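Local coordinates for protein chitinase (Chromobacterium violaceum, PDB 4TXG) that probably hydrolyses the glycosidic bonds of chitin, as a family 18 glycoside hydrolase with chitin-binding and further accessory regions, at residues G467-L478 with W567-L577; P704-L715 with V753-L761. All coordinates share one frame; numbering follows the deposited sequence.

How the interactions relate
Interaction 1 (467-478 with 567-577) and interaction 2 (704-715 with 753-761) follow one another along the chain, the first in the family 18 glycosyl hydrolase region, the second in the chitinase C region. Their centres lie about 44 Å apart and their nearest atoms about 20 Å. Both join a short outermost strand of a four-stranded antiparallel sheet, and the loop running on from it, to inner strands: a hairpin of two in interaction 1, a single one in interaction 2. Interaction 1 lays its loop across tryptophan and phenylalanine rings; interaction 2 winds its loop round an aspartate. A cesium ion is bound directly at interaction 2, whereas in interaction 1 the side chain of W569 is about 10 Å from one.

Interaction 1 (G467-L478 with W567-L577); sequences GWKNVSGGSNGL and WLWNAGKKVFL
G467 and W468 pair antiparallel with L577 and F576, W468 N donating to F576 O (3.0 Å) and F576 N to W468 O, before 469-478 loops back over the hairpin 567-577, where K574 and V575 both face N570 in a G1 beta bulge. V471 N then donates to K574 O (3.0 Å). W569, its CG anti to the backbone N (chi1 173°), lays its indole beneath the type I' turn S475-L478: N476 CA sits almost squarely over the five-membered ring, 3.7 Å from its centroid, and G477 CA lies over the six-membered ring. V471 CB meets the same indole in plane at its edge, 3.8 Å from W569 CZ3. W567 NE1 donates to N476 O at 2.9 Å, though bent (142°), while F576 presents its ring edge to that same oxygen. F576 CD1 also touches W468 CZ3 (3.8 Å), the side chains lying side by side, their ring planes oblique at 66°. L478 crosses W567 at about a right angle, CD2 against CH2. Strand 466-468 is an outermost strand of the four-stranded sheet; beyond the hairpin comes 556-560, where N558 takes a hydrogen bond from N476 ND2, and helix 522-530 packs L528 on L577 and E529 on L568.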
loop_
_atom_site.group_PDB
_atom_site.type_symbol
_atom_site.label_atom_id
_atom_site.label_comp_id
_atom_site.label_asym_id
_atom_site.label_seq_id
_atom_site.Cartn_x
_atom_site.Cartn_y
_atom_site.Cartn_z
ATOM N N GLY A 467 -10.368 -16.023 7.891
ATOM C CA GLY A 467 -11.376 -16.565 8.780
ATOM C C GLY A 467 -10.839 -17.437 9.898
ATOM O O GLY A 467 -9.732 -17.974 9.801
ATOM N N TRP A 468 -11.657 -17.571 10.939
ATOM C CA TRP A 468 -11.359 -18.339 12.149
ATOM C C TRP A 468 -12.440 -19.392 12.392
ATOM O O TRP A 468 -13.581 -19.215 11.970
ATOM C CB TRP A 468 -11.311 -17.439 13.387
ATOM C CG TRP A 468 -10.312 -16.316 13.427
ATOM C CD1 TRP A 468 -9.165 -16.276 14.169
ATOM C CD2 TRP A 468 -10.402 -15.044 12.760
ATOM N NE1 TRP A 468 -8.523 -15.068 13.990
ATOM C CE2 TRP A 468 -9.261 -14.297 13.128
ATOM C CE3 TRP A 468 -11.328 -14.470 11.876
ATOM C CZ2 TRP A 468 -9.019 -13.011 12.648
ATOM C CZ3 TRP A 468 -11.086 -13.189 11.394
ATOM C CH2 TRP A 468 -9.934 -12.476 11.775
ATOM N N LYS A 469 -12.085 -20.461 13.105
ATOM C CA LYS A 469 -13.072 -21.419 13.594
ATOM C C LYS A 469 -13.026 -21.405 15.111
ATOM O O LYS A 469 -12.119 -20.803 15.692
ATOM C CB LYS A 469 -12.811 -22.829 13.046
ATOM C CG LYS A 469 -11.488 -23.465 13.457
ATOM C CD LYS A 469 -11.368 -24.858 12.830
ATOM C CE LYS A 469 -9.965 -25.442 12.954
ATOM N NZ LYS A 469 -9.736 -26.043 14.293
ATOM N N ASN A 470 -14.007 -22.053 15.739
ATOM C CA ASN A 470 -14.081 -22.137 17.193
ATOM C C ASN A 470 -13.995 -20.763 17.843
ATOM O O ASN A 470 -13.244 -20.560 18.809
ATOM C CB ASN A 470 -12.979 -23.049 17.727
ATOM C CG ASN A 470 -13.073 -24.440 17.163
ATOM O OD1 ASN A 470 -14.170 -24.967 16.989
ATOM N ND2 ASN A 470 -11.932 -25.034 16.844
ATOM N N VAL A 471 -14.749 -19.818 17.281
ATOM C CA VAL A 471 -14.803 -18.447 17.785
ATOM C C VAL A 471 -15.706 -18.334 19.014
ATOM O O VAL A 471 -16.839 -18.815 19.000
ATOM C CB VAL A 471 -15.334 -17.479 16.707
ATOM C CG1 VAL A 471 -15.516 -16.072 17.284
ATOM C CG2 VAL A 471 -14.411 -17.462 15.485
ATOM N N SER A 472 -15.214 -17.698 20.073
ATOM C CA SER A 472 -16.055 -17.442 21.246
ATOM C C SER A 472 -16.145 -15.943 21.522
ATOM O O SER A 472 -15.324 -15.168 21.045
ATOM C CB SER A 472 -15.522 -18.181 22.475
ATOM O OG SER A 472 -14.178 -17.834 22.746
ATOM N N GLY A 473 -17.152 -15.531 22.288
ATOM C CA GLY A 473 -17.343 -14.116 22.547
ATOM C C GLY A 473 -17.814 -13.375 21.308
ATOM O O GLY A 473 -18.220 -13.990 20.324
ATOM N N GLY A 474 -17.760 -12.051 21.356
ATOM C CA GLY A 474 -18.220 -11.235 20.250
ATOM C C GLY A 474 -19.722 -11.264 20.013
ATOM O O GLY A 474 -20.498 -11.714 20.859
ATOM N N SER A 475 -20.121 -10.769 18.845
ATOM C CA SER A 475 -21.521 -10.729 18.436
ATOM C C SER A 475 -21.619 -11.240 17.001
ATOM O O SER A 475 -21.136 -10.591 16.075
ATOM C CB SER A 475 -22.076 -9.310 18.552
ATOM O OG SER A 475 -23.464 -9.279 18.257
ATOM N N ASN A 476 -22.233 -12.409 16.822
ATOM C CA ASN A 476 -22.090 -13.157 15.572
ATOM C C ASN A 476 -20.613 -13.254 15.171
ATOM O O ASN A 476 -20.256 -13.108 14.000
ATOM C CB ASN A 476 -22.923 -12.522 14.447
ATOM C CG ASN A 476 -24.410 -12.817 14.586
ATOM O OD1 ASN A 476 -24.809 -13.698 15.343
ATOM N ND2 ASN A 476 -25.235 -12.095 13.840
ATOM N N GLY A 477 -19.759 -13.506 16.163
ATOM C CA GLY A 477 -18.330 -13.659 15.940
ATOM C C GLY A 477 -17.517 -12.374 15.930
ATOM O O GLY A 477 -16.303 -12.400 16.157
ATOM N N LEU A 478 -18.168 -11.250 15.653
ATOM C CA LEU A 478 -17.451 -9.980 15.508
ATOM C C LEU A 478 -16.831 -9.536 16.827
ATOM O O LEU A 478 -17.529 -9.408 17.826
ATOM C CB LEU A 478 -18.382 -8.882 14.986
ATOM C CG LEU A 478 -17.728 -7.513 14.779
ATOM C CD1 LEU A 478 -16.739 -7.565 13.610
ATOM C CD2 LEU A 478 -18.795 -6.451 14.532
ATOM N N TRP A 567 -19.527 -10.100 6.642
ATOM C CA TRP A 567 -18.915 -11.365 6.983
ATOM C C TRP A 567 -19.934 -12.478 6.986
ATOM O O TRP A 567 -21.145 -12.244 6.927
ATOM C CB TRP A 567 -18.218 -11.306 8.342
ATOM C CG TRP A 567 -19.094 -11.179 9.573
ATOM C CD1 TRP A 567 -19.505 -12.188 10.403
ATOM C CD2 TRP A 567 -19.596 -9.964 10.146
ATOM N NE1 TRP A 567 -20.244 -11.674 11.447
ATOM C CE2 TRP A 567 -20.301 -10.302 11.317
ATOM C CE3 TRP A 567 -19.518 -8.612 9.776
ATOM C CZ2 TRP A 567 -20.938 -9.354 12.117
ATOM C CZ3 TRP A 567 -20.147 -7.664 10.573
ATOM C CH2 TRP A 567 -20.845 -8.038 11.730
ATOM N N LEU A 568 -19.414 -13.693 7.035
ATOM C CA LEU A 568 -20.248 -14.866 7.209
ATOM C C LEU A 568 -20.043 -15.404 8.608
ATOM O O LEU A 568 -18.909 -15.560 9.053
ATOM C CB LEU A 568 -19.893 -15.935 6.180
ATOM C CG LEU A 568 -20.073 -15.536 4.722
ATOM C CD1 LEU A 568 -19.583 -16.666 3.837
ATOM C CD2 LEU A 568 -21.544 -15.220 4.458
ATOM N N TRP A 569 -21.143 -15.687 9.290
ATOM C CA TRP A 569 -21.083 -16.328 10.593
ATOM C C TRP A 569 -21.811 -17.654 10.520
ATOM O O TRP A 569 -23.001 -17.705 10.201
ATOM C CB TRP A 569 -21.688 -15.421 11.670
ATOM C CG TRP A 569 -21.818 -16.044 13.025
ATOM C CD1 TRP A 569 -22.984 -16.309 13.704
ATOM C CD2 TRP A 569 -20.751 -16.480 13.877
ATOM N NE1 TRP A 569 -22.700 -16.874 14.929
ATOM C CE2 TRP A 569 -21.331 -16.989 15.061
ATOM C CE3 TRP A 569 -19.353 -16.483 13.760
ATOM C CZ2 TRP A 569 -20.573 -17.508 16.113
ATOM C CZ3 TRP A 569 -18.596 -16.997 14.807
ATOM C CH2 TRP A 569 -19.208 -17.497 15.970
ATOM N N ASN A 570 -21.078 -18.728 10.793
ATOM C CA ASN A 570 -21.657 -20.059 10.881
ATOM C C ASN A 570 -21.735 -20.458 12.348
ATOM O O ASN A 570 -20.747 -20.892 12.933
ATOM C CB ASN A 570 -20.825 -21.060 10.073
ATOM C CG ASN A 570 -21.496 -22.413 9.940
ATOM O OD1 ASN A 570 -22.047 -22.949 10.902
ATOM N ND2 ASN A 570 -21.446 -22.980 8.737
ATOM N N ALA A 571 -22.913 -20.289 12.944
ATOM C CA ALA A 571 -23.087 -20.510 14.378
ATOM C C ALA A 571 -22.830 -21.956 14.772
ATOM O O ALA A 571 -22.344 -22.231 15.871
ATOM C CB ALA A 571 -24.487 -20.095 14.804
ATOM N N GLY A 572 -23.169 -22.880 13.879
ATOM C CA GLY A 572 -22.964 -24.293 14.141
ATOM C C GLY A 572 -21.494 -24.656 14.273
ATOM O O GLY A 572 -21.125 -25.456 15.130
ATOM N N LYS A 573 -20.654 -24.065 13.426
ATOM C CA LYS A 573 -19.218 -24.343 13.443
ATOM C C LYS A 573 -18.438 -23.304 14.244
ATOM O O LYS A 573 -17.232 -23.460 14.476
ATOM C CB LYS A 573 -18.659 -24.389 12.018
ATOM C CG LYS A 573 -19.345 -25.367 11.084
ATOM C CD LYS A 573 -18.759 -25.271 9.677
ATOM C CE LYS A 573 -17.368 -25.889 9.600
ATOM N NZ LYS A 573 -16.837 -25.873 8.195
ATOM N N LYS A 574 -19.134 -22.247 14.658
ATOM C CA LYS A 574 -18.511 -21.063 15.239
ATOM C C LYS A 574 -17.420 -20.535 14.310
ATOM O O LYS A 574 -16.312 -20.221 14.745
ATOM C CB LYS A 574 -17.953 -21.366 16.633
ATOM C CG LYS A 574 -19.026 -21.757 17.664
ATOM C CD LYS A 574 -19.898 -20.557 18.024
ATOM C CE LYS A 574 -20.814 -20.848 19.204
ATOM N NZ LYS A 574 -21.935 -21.730 18.790
ATOM N N VAL A 575 -17.749 -20.443 13.021
ATOM C CA VAL A 575 -16.811 -19.965 12.003
ATOM C C VAL A 575 -17.178 -18.550 11.546
ATOM O O VAL A 575 -18.325 -18.271 11.211
ATOM C CB VAL A 575 -16.766 -20.911 10.774
ATOM C CG1 VAL A 575 -16.096 -20.217 9.557
ATOM C CG2 VAL A 575 -16.044 -22.199 11.120
ATOM N N PHE A 576 -16.186 -17.664 11.576
ATOM C CA PHE A 576 -16.299 -16.277 11.125
ATOM C C PHE A 576 -15.423 -16.113 9.894
ATOM O O PHE A 576 -14.210 -16.315 9.978
ATOM C CB PHE A 576 -15.848 -15.321 12.248
ATOM C CG PHE A 576 -15.875 -13.847 11.890
ATOM C CD1 PHE A 576 -14.878 -13.271 11.108
ATOM C CD2 PHE A 576 -16.859 -13.020 12.417
ATOM C CE1 PHE A 576 -14.898 -11.907 10.816
ATOM C CE2 PHE A 576 -16.870 -11.654 12.136
ATOM C CZ PHE A 576 -15.900 -11.107 11.334
ATOM N N LEU A 577 -16.015 -15.749 8.759
ATOM C CA LEU A 577 -15.234 -15.476 7.553
ATOM C C LEU A 577 -15.416 -14.026 7.159
ATOM O O LEU A 577 -16.527 -13.610 6.851
ATOM C CB LEU A 577 -15.657 -16.389 6.392
ATOM C CG LEU A 577 -15.437 -17.888 6.592
ATOM C CD1 LEU A 577 -16.042 -18.671 5.440
ATOM C CD2 LEU A 577 -13.954 -18.182 6.709
HETATM O O HOH W 1 -15.463 -25.427 14.167
#

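Interaction 2 (P704-L715 with V753-L761). With CS (cesium ion), chain B.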
loop_
_atom_site.group_PDB
_atom_site.type_symbol
_atom_site.label_atom_id
_atom_site.label_comp_id
_atom_site.label_asym_id
_atom_site.label_seq_id
_atom_site.Cartn_x
_atom_site.Cartn_y
_atom_site.Cartn_z
ATOM N N PRO A 704 -3.320 12.257 16.817
ATOM C CA PRO A 704 -4.229 13.107 17.592
ATOM C C PRO A 704 -3.743 14.548 17.615
ATOM O O PRO A 704 -2.546 14.799 17.509
ATOM C CB PRO A 704 -4.182 12.496 18.996
ATOM C CG PRO A 704 -3.694 11.111 18.808
ATOM C CD PRO A 704 -2.820 11.111 17.597
ATOM N N ALA A 705 -4.664 15.489 17.766
ATOM C CA ALA A 705 -4.307 16.899 17.637
ATOM C C ALA A 705 -3.725 17.463 18.932
ATOM O O ALA A 705 -4.029 18.590 19.320
ATOM C CB ALA A 705 -5.531 17.710 17.206
ATOM N N ASN A 706 -2.881 16.679 19.596
ATOM C CA ASN A 706 -2.239 17.130 20.824
ATOM C C ASN A 706 -0.714 17.169 20.698
ATOM O O ASN A 706 0.007 17.144 21.705
ATOM C CB ASN A 706 -2.650 16.240 21.995
ATOM C CG ASN A 706 -2.348 14.768 21.753
ATOM O OD1 ASN A 706 -1.714 14.405 20.768
ATOM N ND2 ASN A 706 -2.807 13.921 22.662
ATOM N N ILE A 707 -0.235 17.247 19.464
ATOM C CA ILE A 707 1.194 17.335 19.198
ATOM C C ILE A 707 1.800 18.530 19.941
ATOM O O ILE A 707 1.189 19.593 20.041
ATOM C CB ILE A 707 1.458 17.435 17.683
ATOM C CG1 ILE A 707 2.952 17.567 17.382
ATOM C CG2 ILE A 707 0.684 18.596 17.087
ATOM C CD1 ILE A 707 3.298 17.226 15.932
ATOM N N ALA A 708 2.982 18.338 20.509
ATOM C CA ALA A 708 3.606 19.375 21.316
ATOM C C ALA A 708 5.116 19.300 21.163
ATOM O O ALA A 708 5.626 18.405 20.482
ATOM C CB ALA A 708 3.204 19.226 22.772
ATOM N N ASP A 709 5.843 20.230 21.769
ATOM C CA ASP A 709 7.294 20.089 21.772
ATOM C C ASP A 709 7.798 19.964 23.206
ATOM O O ASP A 709 7.110 20.355 24.154
ATOM C CB ASP A 709 7.978 21.253 21.030
ATOM C CG ASP A 709 8.014 22.540 21.836
ATOM O OD1 ASP A 709 7.040 23.314 21.768
ATOM O OD2 ASP A 709 9.036 22.797 22.512
ATOM N N GLN A 710 8.985 19.385 23.356
ATOM C CA GLN A 710 9.579 19.136 24.668
ATOM C C GLN A 710 10.706 20.106 24.980
ATOM O O GLN A 710 11.477 19.882 25.914
ATOM C CB GLN A 710 10.131 17.714 24.752
ATOM C CG GLN A 710 9.101 16.627 24.860
ATOM C CD GLN A 710 9.719 15.247 24.712
ATOM O OE1 GLN A 710 10.639 15.047 23.915
ATOM N NE2 GLN A 710 9.206 14.283 25.471
ATOM N N SER A 711 10.813 21.174 24.200
ATOM C CA SER A 711 11.953 22.071 24.315
ATOM C C SER A 711 11.552 23.449 24.823
ATOM O O SER A 711 12.374 24.365 24.863
ATOM C CB SER A 711 12.662 22.194 22.964
ATOM O OG SER A 711 13.072 20.922 22.489
ATOM N N GLY A 712 10.288 23.589 25.217
ATOM C CA GLY A 712 9.786 24.842 25.752
ATOM C C GLY A 712 9.431 25.887 24.706
ATOM O O GLY A 712 9.249 27.055 25.047
ATOM N N PHE A 713 9.333 25.466 23.443
ATOM C CA PHE A 713 8.995 26.357 22.320
ATOM C C PHE A 713 7.501 26.725 22.249
ATOM O O PHE A 713 7.131 27.727 21.640
ATOM C CB PHE A 713 9.384 25.710 20.980
ATOM C CG PHE A 713 10.852 25.776 20.650
ATOM C CD1 PHE A 713 11.781 25.062 21.394
ATOM C CD2 PHE A 713 11.295 26.509 19.550
ATOM C CE1 PHE A 713 13.136 25.111 21.080
ATOM C CE2 PHE A 713 12.652 26.565 19.229
ATOM C CZ PHE A 713 13.571 25.865 19.996
ATOM N N GLY A 714 6.641 25.892 22.824
ATOM C CA GLY A 714 5.210 26.151 22.769
ATOM C C GLY A 714 4.519 25.765 21.465
ATOM O O GLY A 714 3.475 26.322 21.125
ATOM N N LEU A 715 5.098 24.812 20.739
ATOM C CA LEU A 715 4.463 24.244 19.547
ATOM C C LEU A 715 3.049 23.773 19.864
ATOM O O LEU A 715 2.829 23.112 20.878
ATOM C CB LEU A 715 5.300 23.078 19.007
ATOM C CG LEU A 715 4.830 22.328 17.756
ATOM C CD1 LEU A 715 6.039 21.827 16.977
ATOM C CD2 LEU A 715 3.908 21.165 18.089
ATOM N N VAL A 753 18.244 25.395 13.886
ATOM C CA VAL A 753 17.772 25.249 15.254
ATOM C C VAL A 753 16.999 23.936 15.328
ATOM O O VAL A 753 16.388 23.525 14.352
ATOM C CB VAL A 753 16.893 26.445 15.701
ATOM C CG1 VAL A 753 15.617 26.531 14.884
ATOM C CG2 VAL A 753 16.589 26.363 17.191
ATOM N N THR A 754 17.061 23.257 16.469
ATOM C CA THR A 754 16.333 22.004 16.627
ATOM C C THR A 754 15.412 22.052 17.836
ATOM O O THR A 754 15.670 22.767 18.810
ATOM C CB THR A 754 17.278 20.814 16.796
ATOM O OG1 THR A 754 18.075 21.019 17.972
ATOM C CG2 THR A 754 18.188 20.663 15.589
ATOM N N LEU A 755 14.334 21.283 17.769
ATOM C CA LEU A 755 13.450 21.117 18.912
ATOM C C LEU A 755 12.891 19.708 18.913
ATOM O O LEU A 755 12.676 19.117 17.855
ATOM C CB LEU A 755 12.311 22.136 18.897
ATOM C CG LEU A 755 11.476 22.267 17.627
ATOM C CD1 LEU A 755 10.048 22.646 17.992
ATOM C CD2 LEU A 755 12.079 23.310 16.702
ATOM N N ASP A 756 12.665 19.173 20.105
ATOM C CA ASP A 756 12.081 17.852 20.232
ATOM C C ASP A 756 10.569 17.974 20.212
ATOM O O ASP A 756 10.002 18.785 20.933
ATOM C CB ASP A 756 12.552 17.178 21.514
ATOM C CG ASP A 756 14.059 17.005 21.553
ATOM O OD1 ASP A 756 14.613 16.422 20.597
ATOM O OD2 ASP A 756 14.684 17.464 22.533
ATOM N N VAL A 757 9.916 17.185 19.369
ATOM C CA VAL A 757 8.458 17.215 19.313
ATOM C C VAL A 757 7.939 15.886 19.808
ATOM O O VAL A 757 8.694 14.926 19.897
ATOM C CB VAL A 757 7.941 17.499 17.900
ATOM C CG1 VAL A 757 8.536 18.809 17.390
ATOM C CG2 VAL A 757 8.282 16.364 16.951
ATOM N N VAL A 758 6.663 15.830 20.168
ATOM C CA VAL A 758 6.070 14.567 20.605
ATOM C C VAL A 758 4.676 14.446 20.026
ATOM O O VAL A 758 3.888 15.393 20.092
ATOM C CB VAL A 758 5.976 14.449 22.142
ATOM C CG1 VAL A 758 5.291 13.151 22.541
ATOM C CG2 VAL A 758 7.329 14.480 22.747
ATOM N N TYR A 759 4.382 13.295 19.432
ATOM C CA TYR A 759 3.020 12.979 19.004
ATOM C C TYR A 759 2.788 11.475 19.195
ATOM O O TYR A 759 3.727 10.739 19.506
ATOM C CB TYR A 759 2.769 13.417 17.558
ATOM C CG TYR A 759 3.803 12.950 16.555
ATOM C CD1 TYR A 759 4.975 13.671 16.336
ATOM C CD2 TYR A 759 3.590 11.806 15.803
ATOM C CE1 TYR A 759 5.924 13.243 15.410
ATOM C CE2 TYR A 759 4.528 11.374 14.881
ATOM C CZ TYR A 759 5.693 12.096 14.691
ATOM O OH TYR A 759 6.615 11.662 13.765
ATOM N N TYR A 760 1.550 11.015 19.023
ATOM C CA TYR A 760 1.179 9.719 19.590
ATOM C C TYR A 760 0.814 8.608 18.618
ATOM O O TYR A 760 0.780 7.442 19.017
ATOM C CB TYR A 760 0.038 9.919 20.588
ATOM C CG TYR A 760 0.567 10.601 21.814
ATOM C CD1 TYR A 760 1.258 9.875 22.776
ATOM C CD2 TYR A 760 0.450 11.975 21.977
ATOM C CE1 TYR A 760 1.782 10.488 23.888
ATOM C CE2 TYR A 760 0.980 12.600 23.098
ATOM C CZ TYR A 760 1.640 11.846 24.045
ATOM O OH TYR A 760 2.165 12.442 25.169
ATOM N N LEU A 761 0.557 8.947 17.358
ATOM C CA LEU A 761 0.421 7.936 16.312
ATOM C C LEU A 761 1.249 8.365 15.105
ATOM O O LEU A 761 1.543 9.557 14.945
ATOM C CB LEU A 761 -1.046 7.722 15.921
ATOM C CG LEU A 761 -1.887 6.900 16.913
ATOM C CD1 LEU A 761 -3.380 6.999 16.583
ATOM C CD2 LEU A 761 -1.439 5.447 16.927
HETATM CS CS CS B . 13.262 27.273 24.634
HETATM O O HOH W 2 -0.398 13.281 18.653
HETATM O O HOH W 3 2.217 15.794 22.498
HETATM O O HOH W 4 10.734 29.234 24.906
HETATM O O HOH W 5 15.429 28.857 23.557
#
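F713 turns one face of its ring to L755, whose CB stands 3.9 Å from the ring centroid, 18° off the normal and offset toward the rim; V753 CG2 meets the ring edge near CZ. L755 CD1 reaches on to D709 CB, and L715 CD1 rests against V757 CG1 at 3.9 Å, crossing it obliquely. Farther along, I707 and Y759 lie side by side, CD1 against CD1, and P704 CD packs on L761 CB, beside L761 N, buried here without a modelled partner. Strand 734-740 backs this apolar layer, V737 touching I707 and L715, and V739 touching F713.

The backbones are joined by A708 N to V758 O, V758 N to A708 O (2.8 Å) and Q710 N to D756 O (2.7 Å). Past Q710 a side chain takes over: S711 OG, set beside its own backbone N (chi1 -57°), accepts from D756 N at 3.0 Å and nearly straight (169°).

D709 organises the loop. Its OD2 takes two backbone hydrogens, from F713 N on the syn lone pair and from S711 N on the anti side, tilted out of the carboxylate plane, while OD1 receives L715 N at 2.7 Å. These bonds hold the carboxylate's orientation and would probably favour its ionised form. At the polar edge S711 O binds the cesium ion (3.0 Å) together with two waters, one of which also donates to G712 O. Near the other end the N706 amide lies across the Y760 ring edge, OD1 nearest, at CD2, and a water bridges OD1 to Y760 N; N706 ND2 bonds Q432 O.

The bond from S711 N to D709 OD2 makes an Asx turn, whose loop, with edge strand 708-709, closes one side of a beta sandwich, facing strand 734-740 of the other sheet.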